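Local atomic coordinates of 16 kDa beta-galactoside-binding lectin (PDB entry 1QMJ), a protein that binds beta-galactosides such as lactose as a homodimeric galectin and may take part in the regulation of differentiation. Residues A[1-6]-A[124-129]; A[10-15]-A[88-93]; A[20-25]-A[82-87]; A[38-43]-A[60-65]; A[73-78]-A[100-105]. All blocks are in the same frame, centred on the assembly; numbering follows the deposited sequence.

Contact 1 of 5, residues A[1-6]-A[124-129]; sequences QGLVVT and FKVKAI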
# COMPACT_ATOMS: atom_id res chain seq x y z
N GLN A 1 -7.48 2.22 10.55
CA GLN A 1 -7.15 1.85 9.14
C GLN A 1 -6.99 0.35 9.09
O GLN A 1 -6.67 -0.29 10.10
CB GLN A 1 -5.83 2.50 8.71
CG GLN A 1 -5.94 3.97 8.35
CD GLN A 1 -6.29 4.18 6.90
OE1 GLN A 1 -7.00 3.37 6.30
NE2 GLN A 1 -5.79 5.26 6.32
N GLY A 2 -7.17 -0.21 7.94
CA GLY A 2 -6.99 -1.66 7.79
C GLY A 2 -7.02 -2.03 6.31
O GLY A 2 -8.03 -2.52 5.79
N LEU A 3 -5.90 -1.80 5.66
CA LEU A 3 -5.77 -2.09 4.23
C LEU A 3 -4.97 -3.37 3.98
O LEU A 3 -4.29 -3.90 4.87
CB LEU A 3 -5.08 -0.93 3.49
CG LEU A 3 -3.84 -0.36 4.19
CD1 LEU A 3 -2.58 -1.22 3.97
CD2 LEU A 3 -3.47 1.04 3.70
N VAL A 4 -5.08 -3.81 2.75
CA VAL A 4 -4.41 -5.01 2.25
C VAL A 4 -3.65 -4.66 0.98
O VAL A 4 -4.18 -3.99 0.08
CB VAL A 4 -5.44 -6.10 1.93
CG1 VAL A 4 -4.79 -7.39 1.40
CG2 VAL A 4 -6.26 -6.53 3.15
N VAL A 5 -2.42 -5.13 0.94
CA VAL A 5 -1.52 -4.92 -0.20
C VAL A 5 -1.11 -6.26 -0.79
O VAL A 5 -0.63 -7.15 -0.07
CB VAL A 5 -0.27 -4.16 0.23
CG1 VAL A 5 0.52 -3.58 -0.95
CG2 VAL A 5 -0.57 -2.97 1.15
N THR A 6 -1.37 -6.41 -2.07
CA THR A 6 -1.04 -7.65 -2.79
C THR A 6 -0.21 -7.31 -4.03
O THR A 6 0.07 -6.14 -4.32
CB THR A 6 -2.33 -8.36 -3.21
OG1 THR A 6 -3.22 -7.45 -3.85
CG2 THR A 6 -3.09 -8.97 -2.02
N PHE A 124 -5.02 0.55 14.41
CA PHE A 124 -3.82 1.21 13.91
C PHE A 124 -4.25 2.04 12.71
O PHE A 124 -5.09 1.61 11.91
CB PHE A 124 -2.77 0.17 13.48
CG PHE A 124 -1.40 0.75 13.21
CD1 PHE A 124 -0.61 1.22 14.26
CD2 PHE A 124 -0.88 0.77 11.92
CE1 PHE A 124 0.67 1.70 14.03
CE2 PHE A 124 0.41 1.26 11.68
CZ PHE A 124 1.18 1.72 12.74
N LYS A 125 -3.73 3.26 12.63
CA LYS A 125 -4.05 4.14 11.52
C LYS A 125 -2.79 4.27 10.65
O LYS A 125 -1.80 4.86 11.05
CB LYS A 125 -4.49 5.51 12.03
CG LYS A 125 -5.01 6.43 10.96
CD LYS A 125 -5.06 7.88 11.43
CE LYS A 125 -3.66 8.44 11.67
NZ LYS A 125 -2.83 8.48 10.42
N VAL A 126 -2.83 3.65 9.47
CA VAL A 126 -1.72 3.68 8.54
C VAL A 126 -1.59 5.08 7.93
O VAL A 126 -2.59 5.71 7.55
CB VAL A 126 -1.91 2.64 7.40
CG1 VAL A 126 -0.68 2.60 6.50
CG2 VAL A 126 -2.18 1.27 7.98
N LYS A 127 -0.36 5.55 7.85
CA LYS A 127 -0.08 6.86 7.30
C LYS A 127 0.80 6.72 6.07
O LYS A 127 0.76 7.56 5.17
CB LYS A 127 0.62 7.73 8.35
CG LYS A 127 -0.06 9.06 8.62
CD LYS A 127 0.08 10.01 7.44
CE LYS A 127 -0.53 11.37 7.75
NZ LYS A 127 -1.98 11.26 8.10
N ALA A 128 1.60 5.66 6.02
CA ALA A 128 2.49 5.44 4.89
C ALA A 128 3.10 4.04 4.89
O ALA A 128 3.29 3.44 5.95
CB ALA A 128 3.61 6.48 4.92
N ILE A 129 3.38 3.53 3.69
CA ILE A 129 4.01 2.23 3.48
C ILE A 129 5.17 2.50 2.53
O ILE A 129 4.97 3.00 1.42
CB ILE A 129 3.05 1.19 2.85
CG1 ILE A 129 1.87 0.93 3.79
CG2 ILE A 129 3.80 -0.11 2.54
CD1 ILE A 129 1.25 -0.45 3.68
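The side chain of Gln1 lies over the backbone where Lys125 leads into Val126, its CB and CG both 3.3 Å from Val126 N. Chi1 of -78° sets CG anti to the carbonyl carbon, over this peptide, and the chain then bends at chi2. Gln1 CG also meets Lys125 CG at 3.7 Å, while Gln1 CB packs against Val126 CG2. Gln1 N donates to Phe124 O at 2.8 Å, the donor tilted 26° from the carbonyl plane. Gln1 is poorly ordered, so the exact placing of its side chain is less certain.

Further along, the contact turns apolar. Ile129 CD1 is the shared point: Leu3 CD1 lies 3.9 Å from it, the two side chains sliding past each other in opposite directions, and Val5 CG2 reaches it tip to tip at 4.0 Å. Leu3 CD2 also lies 4.2 Å from Val126 CG1. The segments reach the two opposed sheets of the galectin beta-sandwich through strands 4-6 and 124-131, which pair with 117-122 and 16-22. Both also pair with antiparallel strands of the second subunit, so each sheet runs on across the dimer interface, and Leu3 packs on Phe131 of that subunit. Buried aliphatic branches therefore join the sheets next to the interface, whereas a hydrogen bond from Gln1 N holds the chain terminus at the more exposed end.

Contact 2 of 5, residues A[10-15]-A[88-93]; sequences VQPGEC and ISFDAA. With BME (beta-mercaptoethanol), chain D.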
# COMPACT_ATOMS: atom_id res chain seq x y z
N VAL A 10 8.49 -8.67 -2.36
CA VAL A 10 9.54 -8.35 -1.39
C VAL A 10 10.41 -9.58 -1.19
O VAL A 10 9.93 -10.65 -0.80
CB VAL A 10 8.94 -7.95 -0.04
CG1 VAL A 10 9.99 -7.43 0.95
CG2 VAL A 10 7.89 -6.84 -0.15
N GLN A 11 11.68 -9.42 -1.47
CA GLN A 11 12.64 -10.51 -1.35
C GLN A 11 13.58 -10.26 -0.17
O GLN A 11 13.62 -9.15 0.38
CB GLN A 11 13.46 -10.63 -2.63
CG GLN A 11 12.66 -11.29 -3.77
CD GLN A 11 13.51 -12.22 -4.64
OE1 GLN A 11 14.67 -11.93 -4.89
NE2 GLN A 11 12.98 -13.34 -5.11
N PRO A 12 14.36 -11.26 0.27
CA PRO A 12 15.25 -11.08 1.40
C PRO A 12 16.21 -9.94 1.13
O PRO A 12 16.76 -9.83 -0.01
CB PRO A 12 15.94 -12.42 1.52
CG PRO A 12 15.39 -13.34 0.44
CD PRO A 12 14.36 -12.59 -0.35
N GLY A 13 16.38 -9.13 2.17
CA GLY A 13 17.27 -7.95 2.13
C GLY A 13 16.45 -6.66 2.08
O GLY A 13 16.82 -5.64 2.67
N GLU A 14 15.35 -6.72 1.36
CA GLU A 14 14.45 -5.56 1.20
C GLU A 14 13.75 -5.28 2.53
O GLU A 14 13.51 -6.19 3.33
CB GLU A 14 13.40 -5.85 0.13
CG GLU A 14 14.02 -5.99 -1.26
CD GLU A 14 13.01 -6.47 -2.30
OE1 GLU A 14 11.85 -5.93 -2.37
OE2 GLU A 14 13.33 -7.43 -3.11
N CYS A 15 13.44 -4.02 2.72
CA CYS A 15 12.78 -3.55 3.94
C CYS A 15 11.41 -2.94 3.63
O CYS A 15 11.26 -2.16 2.68
CB CYS A 15 13.67 -2.48 4.61
SG CYS A 15 12.85 -1.63 6.05
N ILE A 88 10.06 -4.20 8.63
CA ILE A 88 10.06 -5.65 8.45
C ILE A 88 10.98 -6.09 7.30
O ILE A 88 10.94 -5.52 6.20
CB ILE A 88 8.64 -6.13 8.13
CG1 ILE A 88 7.66 -5.89 9.28
CG2 ILE A 88 8.57 -7.62 7.82
CD1 ILE A 88 6.20 -5.99 8.85
N SER A 89 11.77 -7.08 7.63
CA SER A 89 12.73 -7.71 6.71
C SER A 89 12.82 -9.18 7.10
O SER A 89 12.35 -9.58 8.17
CB SER A 89 14.11 -7.04 6.81
OG SER A 89 14.58 -7.08 8.15
N PHE A 90 13.39 -9.97 6.23
CA PHE A 90 13.52 -11.40 6.49
C PHE A 90 14.55 -12.04 5.58
O PHE A 90 15.08 -11.39 4.66
CB PHE A 90 12.17 -12.09 6.25
CG PHE A 90 11.87 -12.31 4.76
CD1 PHE A 90 11.51 -11.23 3.94
CD2 PHE A 90 11.96 -13.60 4.21
CE1 PHE A 90 11.24 -11.43 2.58
CE2 PHE A 90 11.69 -13.80 2.85
CZ PHE A 90 11.34 -12.72 2.04
N ASP A 91 14.79 -13.29 5.88
CA ASP A 91 15.70 -14.15 5.13
C ASP A 91 15.16 -15.57 5.26
O ASP A 91 14.03 -15.78 5.71
CB ASP A 91 17.15 -14.04 5.67
CG ASP A 91 17.28 -14.20 7.18
OD1 ASP A 91 16.73 -15.21 7.76
OD2 ASP A 91 17.94 -13.33 7.86
N ALA A 92 15.95 -16.52 4.87
CA ALA A 92 15.53 -17.93 4.89
C ALA A 92 15.35 -18.48 6.33
O ALA A 92 14.57 -19.41 6.57
CB ALA A 92 16.56 -18.81 4.19
N ALA A 93 16.06 -17.89 7.27
CA ALA A 93 16.03 -18.36 8.68
C ALA A 93 14.98 -17.64 9.56
O ALA A 93 14.29 -18.26 10.38
CB ALA A 93 17.38 -18.16 9.35
C1 BME D . 16.04 -2.95 7.80
C2 BME D . 14.84 -2.13 8.32
O1 BME D . 15.71 -4.32 7.76
S2 BME D . 13.28 -2.78 7.64
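Pro12 and Phe90 carry the apolar part of the contact, their side chains crossing obliquely with Pro12 CD 3.9 Å from Phe90 CZ. Pro12 CA stands over one face of the ring, 4.2 Å above the plane and offset toward the rim, and Val10 O comes in at the edge, in the ring plane, 3.7 Å from Phe90 CE1. Chi1 of 78° sets Phe90 CG between the backbone N and the carbonyl carbon, on the way to the turn. Ile115 and Asn108 also touch the ring.

No conventional hydrogen bond links the two segments; the polar approaches are CA-H...O contacts, Pro12 CA to Phe90 O at 3.3 Å and Cys15 CA to Ile88 O at 3.5 Å. Residues 11-14 form a type II beta turn closed by Glu14 N to Gln11 O, with Gly13 at a positive phi that suits glycine. The turn belongs to the connection between strands 4-6 and 16-22, and so lies at the end of the beta-sandwich where strand 83-90 runs out. Just past that strand, Asp91 OD1 accepts from Ala93 N in an Asx turn and takes a further bond from Glu94 N.

A covalent adduct adds a third kind of link. Cys15 SG is disulfide-bonded to S2 of a beta-mercaptoethanol, probably from the crystallisation liquor, and Ser89 OG, from the other segment, donates to the O1 of this molecule at 3.0 Å.

Contact 3 of 5, residues A[20-25]-A[82-87]; sequences GKILSD and DKVEIC. With BME (beta-mercaptoethanol), chain C.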
# COMPACT_ATOMS: atom_id res chain seq x y z
N GLY A 20 2.38 4.65 11.01
CA GLY A 20 1.00 4.91 11.43
C GLY A 20 0.94 5.39 12.87
O GLY A 20 1.97 5.71 13.48
N LYS A 21 -0.27 5.42 13.36
CA LYS A 21 -0.56 5.85 14.71
C LYS A 21 -1.49 4.87 15.40
O LYS A 21 -2.53 4.47 14.85
CB LYS A 21 -1.23 7.23 14.69
CG LYS A 21 -1.60 7.75 16.08
CD LYS A 21 -2.99 8.37 16.14
CE LYS A 21 -3.40 8.80 17.56
NZ LYS A 21 -2.50 9.81 18.13
N ILE A 22 -1.09 4.49 16.60
CA ILE A 22 -1.87 3.59 17.44
C ILE A 22 -2.98 4.43 18.07
O ILE A 22 -2.72 5.48 18.66
CB ILE A 22 -0.98 2.97 18.53
CG1 ILE A 22 0.25 2.26 17.97
CG2 ILE A 22 -1.71 1.94 19.38
CD1 ILE A 22 1.30 1.94 19.05
N LEU A 23 -4.21 3.96 17.93
CA LEU A 23 -5.39 4.67 18.49
C LEU A 23 -5.26 4.79 20.01
O LEU A 23 -4.70 3.91 20.68
CB LEU A 23 -6.67 3.92 18.14
CG LEU A 23 -6.91 3.80 16.64
CD1 LEU A 23 -8.34 3.40 16.30
CD2 LEU A 23 -6.64 5.10 15.87
N SER A 24 -5.79 5.89 20.52
CA SER A 24 -5.75 6.23 21.96
C SER A 24 -6.67 5.33 22.81
O SER A 24 -7.00 5.66 23.96
CB SER A 24 -6.20 7.68 22.16
OG SER A 24 -5.24 8.56 21.59
N ASP A 25 -7.08 4.22 22.25
CA ASP A 25 -7.96 3.25 22.95
C ASP A 25 -7.84 1.89 22.27
O ASP A 25 -8.79 1.09 22.26
CB ASP A 25 -9.41 3.71 22.89
CG ASP A 25 -9.79 4.30 21.54
OD1 ASP A 25 -9.38 5.48 21.22
OD2 ASP A 25 -10.52 3.62 20.72
N ASP A 82 0.33 6.46 20.24
CA ASP A 82 1.72 6.54 19.80
C ASP A 82 1.85 6.34 18.29
O ASP A 82 1.25 5.43 17.71
CB ASP A 82 2.53 5.45 20.50
CG ASP A 82 3.18 5.93 21.79
OD1 ASP A 82 2.73 6.99 22.38
OD2 ASP A 82 4.17 5.27 22.29
N LYS A 83 2.64 7.23 17.72
CA LYS A 83 2.96 7.22 16.28
C LYS A 83 4.27 6.46 16.10
O LYS A 83 5.34 6.94 16.49
CB LYS A 83 3.11 8.65 15.77
CG LYS A 83 1.78 9.39 15.64
CD LYS A 83 1.91 10.90 15.87
CE LYS A 83 0.56 11.60 16.05
NZ LYS A 83 0.69 12.97 16.56
N VAL A 84 4.15 5.29 15.52
CA VAL A 84 5.31 4.42 15.31
C VAL A 84 5.46 3.97 13.86
O VAL A 84 4.48 3.99 13.09
CB VAL A 84 5.17 3.16 16.18
CG1 VAL A 84 3.98 2.28 15.77
CG2 VAL A 84 6.39 2.25 16.11
N GLU A 85 6.70 3.59 13.59
CA GLU A 85 7.16 3.07 12.29
C GLU A 85 7.70 1.65 12.52
O GLU A 85 8.63 1.45 13.32
CB GLU A 85 8.28 3.94 11.70
CG GLU A 85 8.77 3.44 10.34
CD GLU A 85 9.74 4.39 9.64
OE1 GLU A 85 10.71 4.93 10.30
OE2 GLU A 85 9.59 4.66 8.38
N ILE A 86 7.11 0.72 11.82
CA ILE A 86 7.47 -0.69 11.92
C ILE A 86 8.20 -1.14 10.65
O ILE A 86 7.67 -1.03 9.54
CB ILE A 86 6.19 -1.51 12.11
CG1 ILE A 86 5.44 -1.13 13.39
CG2 ILE A 86 6.45 -3.01 12.21
CD1 ILE A 86 3.95 -1.48 13.35
N CYS A 87 9.41 -1.63 10.85
CA CYS A 87 10.27 -2.10 9.75
C CYS A 87 10.36 -3.63 9.78
O CYS A 87 10.69 -4.23 10.81
CB CYS A 87 11.67 -1.51 9.89
SG CYS A 87 11.68 0.34 9.68
C1 BME C . 12.39 1.32 13.29
C2 BME C . 12.62 2.05 11.96
O1 BME C . 11.30 1.91 13.96
S2 BME C . 13.28 0.92 10.71
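Ile22 N donates to Asp82 O at 2.8 Å in a nearly straight bond, 174° at the hydrogen, although the donor is tilted 31° from the carbonyl plane. The same oxygen is approached by Lys21 CA in a CA-H...O contact and by Ile22 CG1 at 3.3 Å, so this carbonyl is closely surrounded. Two bonds then join Gly20 and Val84. Gly20 N to Val84 O is 3.0 Å, with the donor nearly along the C=O axis; the return bond, Val84 N to Gly20 O, is weak, and Gly20 O also receives a CA-H...O contact from Lys83.

Gly20 and Val84 form an antiparallel hydrogen-bonded pair, Lys21 and Lys83 the non-hydrogen-bonded pair beside it. Strands 16-22 and 83-90 are neighbours in the five-stranded sheet of the galectin sandwich; on the other flank of strand 16-22, the backbone of Lys21 is hydrogen-bonded to Lys125 of strand 124-131.

On the sheet face of the lysines, Lys21 CG meets Lys83 CG at 3.8 Å. Their ammonium nitrogens, Lys21 NZ and Lys83 NZ, are 4.8 Å apart, and the likely repulsion may be eased by the bond from Lys21 NZ to Gly81 O. Inward, Ile22 CD1 packs 4.2 Å from Val84 CG1, near Phe78 and Phe124. Further down the strand, Glu85 O accepts from O1 of a beta-mercaptoethanol, probably from the crystallisation liquor, disulfide-bonded to Cys87 SG.

Contact 4 of 5, residues A[38-43]-A[60-65]; sequences STLMLH and NSKEDG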
# COMPACT_ATOMS: atom_id res chain seq x y z
N SER A 38 -4.42 -16.74 4.18
CA SER A 38 -4.44 -18.10 4.79
C SER A 38 -3.03 -18.59 5.13
O SER A 38 -2.84 -19.49 5.97
CB SER A 38 -5.08 -19.10 3.83
OG SER A 38 -6.42 -18.73 3.57
N THR A 39 -2.05 -18.00 4.49
CA THR A 39 -0.64 -18.37 4.71
C THR A 39 0.18 -17.12 5.00
O THR A 39 0.50 -16.34 4.10
CB THR A 39 -0.09 -19.07 3.47
OG1 THR A 39 -0.85 -20.24 3.20
CG2 THR A 39 1.37 -19.49 3.62
N LEU A 40 0.49 -16.99 6.27
CA LEU A 40 1.26 -15.85 6.78
C LEU A 40 2.60 -16.28 7.34
O LEU A 40 2.70 -17.25 8.11
CB LEU A 40 0.50 -15.17 7.92
CG LEU A 40 -0.90 -14.71 7.52
CD1 LEU A 40 -1.67 -14.09 8.68
CD2 LEU A 40 -0.88 -13.66 6.41
N MET A 41 3.60 -15.55 6.93
CA MET A 41 4.95 -15.77 7.37
C MET A 41 5.07 -15.24 8.79
O MET A 41 5.83 -15.76 9.62
CB MET A 41 5.93 -15.04 6.45
CG MET A 41 7.39 -15.14 6.92
SD MET A 41 8.46 -14.02 6.06
CE MET A 41 8.36 -14.30 4.31
N LEU A 42 4.30 -14.19 9.06
CA LEU A 42 4.32 -13.57 10.39
C LEU A 42 3.07 -12.74 10.69
O LEU A 42 2.61 -11.93 9.86
CB LEU A 42 5.51 -12.64 10.50
CG LEU A 42 5.43 -11.74 11.72
CD1 LEU A 42 5.54 -12.50 13.04
CD2 LEU A 42 6.53 -10.68 11.76
N HIS A 43 2.57 -13.00 11.88
CA HIS A 43 1.39 -12.34 12.44
C HIS A 43 1.81 -11.57 13.70
O HIS A 43 1.69 -12.07 14.83
CB HIS A 43 0.32 -13.37 12.82
CG HIS A 43 -0.91 -12.75 13.48
ND1 HIS A 43 -1.31 -13.08 14.77
CD2 HIS A 43 -1.82 -11.83 13.03
CE1 HIS A 43 -2.40 -12.38 15.06
NE2 HIS A 43 -2.71 -11.64 14.04
N ASN A 60 3.12 -15.14 15.49
CA ASN A 60 2.66 -16.44 15.03
C ASN A 60 2.63 -16.50 13.51
O ASN A 60 2.64 -15.47 12.83
CB ASN A 60 1.23 -16.69 15.55
CG ASN A 60 0.89 -18.16 15.72
OD1 ASN A 60 1.62 -19.02 15.23
ND2 ASN A 60 -0.20 -18.51 16.38
N SER A 61 2.60 -17.72 13.04
CA SER A 61 2.52 -18.01 11.61
C SER A 61 1.16 -18.64 11.36
O SER A 61 0.42 -18.96 12.30
CB SER A 61 3.65 -18.96 11.19
OG SER A 61 3.67 -20.11 12.03
N LYS A 62 0.86 -18.80 10.11
CA LYS A 62 -0.40 -19.38 9.67
C LYS A 62 -0.17 -20.06 8.34
O LYS A 62 0.43 -19.48 7.42
CB LYS A 62 -1.45 -18.28 9.52
CG LYS A 62 -2.89 -18.79 9.50
CD LYS A 62 -3.91 -17.67 9.36
CE LYS A 62 -5.32 -18.08 9.76
NZ LYS A 62 -6.27 -16.96 9.78
N GLU A 63 -0.63 -21.28 8.25
CA GLU A 63 -0.47 -22.07 7.04
C GLU A 63 -1.74 -22.86 6.76
O GLU A 63 -2.20 -23.66 7.59
CB GLU A 63 0.69 -23.05 7.20
CG GLU A 63 0.99 -23.84 5.94
CD GLU A 63 2.09 -24.88 6.14
OE1 GLU A 63 2.59 -25.07 7.31
OE2 GLU A 63 2.51 -25.57 5.14
N ASP A 64 -2.26 -22.63 5.59
CA ASP A 64 -3.48 -23.29 5.14
C ASP A 64 -4.63 -22.96 6.09
O ASP A 64 -5.46 -23.82 6.41
CB ASP A 64 -3.25 -24.80 5.11
CG ASP A 64 -4.20 -25.53 4.15
OD1 ASP A 64 -4.74 -24.90 3.17
OD2 ASP A 64 -4.45 -26.78 4.34
N GLY A 65 -4.62 -21.71 6.53
CA GLY A 65 -5.65 -21.15 7.43
C GLY A 65 -5.53 -21.64 8.88
O GLY A 65 -6.43 -21.43 9.71
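Lys62 O takes the hydrogen bond of Leu40 N at 2.7 Å and, from beside it, a CA-H...O contact from Thr39 CA at 3.1 Å. Lys62 N returns a bond to Leu40 O, making the two residues an antiparallel hydrogen-bonded pair. Their side chains lie side by side and point the same way, with CB of Leu40 4.0 Å from CB of Lys62. The lysine chain, CG anti to the backbone N (chi1 -162°), passes Ser38 O with its CG at 3.6 Å, and its charged end forms a cation-pi contact with Trp67.

The segments belong to strands 39-47 and 56-63 of the sheet that carries the galectin sugar site, whose predicted residues include Trp67 and Gly68. At the Ser38 end, Gly65 N donates to Ser38 O at 2.9 Å. Met41 and Leu42 both face Val33 in a classic beta bulge, where the first strand turns a corner. Beyond it, His43 N bonds to Asn60 O.

Asn60 OD1 accepts from Ser61 N at 2.7 Å, and Asn60 ND2 bonds to Gly68 O, tying this strand to the predicted site. Ser61 OG is hydrogen-bonded to Arg109 NH1, while Ser61 CB lies 3.6 Å from Leu40 O.

Contact 5 of 5, residues A[73-78]-A[100-105]; sequences KADFPF and PEVEFE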
# COMPACT_ATOMS: atom_id res chain seq x y z
N LYS A 73 6.28 -12.48 23.37
CA LYS A 73 7.49 -11.69 23.61
C LYS A 73 7.37 -10.97 24.96
O LYS A 73 6.27 -10.68 25.44
CB LYS A 73 7.66 -10.66 22.50
CG LYS A 73 7.92 -11.31 21.14
CD LYS A 73 9.18 -12.17 21.11
CE LYS A 73 9.44 -12.82 19.75
NZ LYS A 73 10.74 -13.50 19.67
N ALA A 74 8.54 -10.72 25.53
CA ALA A 74 8.67 -10.07 26.84
C ALA A 74 8.55 -8.53 26.75
O ALA A 74 7.92 -7.89 27.60
CB ALA A 74 10.03 -10.39 27.45
N ASP A 75 9.16 -7.97 25.72
CA ASP A 75 9.16 -6.51 25.51
C ASP A 75 7.89 -6.03 24.80
O ASP A 75 7.37 -6.70 23.90
CB ASP A 75 10.35 -6.10 24.66
CG ASP A 75 11.69 -6.40 25.34
OD1 ASP A 75 12.10 -5.66 26.31
OD2 ASP A 75 12.39 -7.40 24.94
N PHE A 76 7.43 -4.87 25.25
CA PHE A 76 6.23 -4.21 24.71
C PHE A 76 6.49 -2.70 24.62
O PHE A 76 5.96 -1.91 25.42
CB PHE A 76 5.03 -4.47 25.62
CG PHE A 76 3.70 -4.12 24.95
CD1 PHE A 76 3.18 -4.95 23.95
CD2 PHE A 76 3.00 -2.98 25.35
CE1 PHE A 76 1.96 -4.62 23.34
CE2 PHE A 76 1.78 -2.65 24.75
CZ PHE A 76 1.26 -3.48 23.74
N PRO A 77 7.34 -2.27 23.67
CA PRO A 77 7.67 -0.85 23.45
C PRO A 77 6.52 -0.02 22.89
O PRO A 77 6.78 1.00 22.19
CB PRO A 77 8.73 -0.87 22.38
CG PRO A 77 8.94 -2.31 21.96
CD PRO A 77 8.03 -3.19 22.76
N PHE A 78 5.28 -0.38 23.15
CA PHE A 78 4.14 0.39 22.57
C PHE A 78 3.21 0.98 23.63
O PHE A 78 3.04 0.43 24.73
CB PHE A 78 3.28 -0.50 21.67
CG PHE A 78 4.08 -1.22 20.57
CD1 PHE A 78 4.49 -0.53 19.42
CD2 PHE A 78 4.41 -2.58 20.72
CE1 PHE A 78 5.22 -1.19 18.42
CE2 PHE A 78 5.14 -3.24 19.72
CZ PHE A 78 5.54 -2.55 18.57
N PRO A 100 11.69 1.56 16.90
CA PRO A 100 12.83 2.31 17.45
C PRO A 100 13.54 1.76 18.71
O PRO A 100 14.76 1.89 18.83
CB PRO A 100 12.24 3.71 17.67
CG PRO A 100 10.77 3.44 17.89
CD PRO A 100 10.48 2.41 16.83
N GLU A 101 12.81 1.11 19.60
CA GLU A 101 13.40 0.60 20.84
C GLU A 101 13.85 -0.86 20.84
O GLU A 101 14.90 -1.20 21.38
CB GLU A 101 12.42 0.79 22.01
CG GLU A 101 11.71 2.13 22.04
CD GLU A 101 10.31 2.08 21.44
OE1 GLU A 101 10.15 1.57 20.30
OE2 GLU A 101 9.37 2.56 22.11
N VAL A 102 13.04 -1.73 20.23
CA VAL A 102 13.33 -3.15 20.22
C VAL A 102 13.25 -3.79 18.84
O VAL A 102 12.54 -3.32 17.95
CB VAL A 102 12.31 -3.91 21.12
CG1 VAL A 102 12.75 -5.34 21.34
CG2 VAL A 102 12.14 -3.20 22.45
N GLU A 103 14.00 -4.87 18.67
CA GLU A 103 13.97 -5.64 17.44
C GLU A 103 13.40 -6.99 17.85
O GLU A 103 13.88 -7.62 18.81
CB GLU A 103 15.37 -5.83 16.86
CG GLU A 103 15.40 -6.82 15.71
CD GLU A 103 16.79 -7.03 15.15
OE1 GLU A 103 17.57 -7.82 15.75
OE2 GLU A 103 17.11 -6.41 14.12
N PHE A 104 12.34 -7.41 17.18
CA PHE A 104 11.69 -8.68 17.44
C PHE A 104 12.13 -9.63 16.35
O PHE A 104 12.34 -9.22 15.21
CB PHE A 104 10.17 -8.51 17.42
CG PHE A 104 9.64 -7.65 18.54
CD1 PHE A 104 9.56 -8.14 19.84
CD2 PHE A 104 9.22 -6.34 18.29
CE1 PHE A 104 9.05 -7.36 20.88
CE2 PHE A 104 8.71 -5.54 19.33
CZ PHE A 104 8.63 -6.05 20.62
N GLU A 105 12.32 -10.89 16.70
CA GLU A 105 12.74 -11.88 15.73
C GLU A 105 11.76 -13.04 15.82
O GLU A 105 11.22 -13.32 16.88
CB GLU A 105 14.16 -12.34 16.03
CG GLU A 105 15.18 -11.22 15.92
CD GLU A 105 16.55 -11.61 16.43
OE1 GLU A 105 17.22 -12.44 15.78
OE2 GLU A 105 16.96 -11.08 17.49
O HOH W 1 12.71 -11.34 19.76
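Pro77 presses its ring into the hollow between Val102 and Phe104. Its CG meets Val102 CG2 at 3.4 Å, tighter than usual for two carbons, with the side chains crossing at about a right angle, and its CD reaches Phe104 CZ tip to tip at 3.6 Å. Pro77 CB rests against the carboxylate of Glu101, 3.5 Å from Glu101 CD; a bend at chi2 (97°) turns the glutamate's CD to this place.

The Phe104 ring is the main bump on the second segment. Chi1 of -66° sets CG anti to the carbonyl carbon; the ring lies in the curve of residues 73-78, where Asp75 O is at its edge, near the plane, 3.5 Å from Phe104 CE1. Lys73 slides past it in the opposite direction, CG 3.8 Å from Phe104 CD1. Asp75 CB packs 4.1 Å from Val102 CG2, and Phe78, Phe44 and Val57 further surround the aromatic ring.

Past the ring, Lys73 NZ donates to Glu105 O at 2.8 Å, and one water accepts from both Lys73 NZ and Glu105 N. The chain after strand 71-73 is thereby fitted against edge strand 103-107 of the opposite sheet of the sandwich. Lys73 belongs to the predicted galactoside site and also makes a long, weak ion pair with Asp71. The chemistry thus divides: aliphatic and aromatic groups make the fitted surface around Phe104, while the ammonium group is held beyond the ring by a backbone carbonyl and a water.

Contact 1 is the most buried of the five and alone meets the second subunit; the other four are partly buried. Contacts 2 and 3 share strand 83-90, with Cys15 and Cys87 in touch where they adjoin. Contacts 1 and 3 are neighbours in the five-stranded sheet through Lys21 and Lys125, and Phe124 packs on Val84. Main-chain pairing dominates contacts 3 and 4, within one sheet each, and these lie on opposite sides of the chain's centre. Contacts 1 and 5 join the two sheets mainly through side chains, whereas contact 2 fastens a turn at one end. Met41 of contact 4 touches Phe90 of contact 2, and Ile22 of contact 3 touches Phe78 of contact 5.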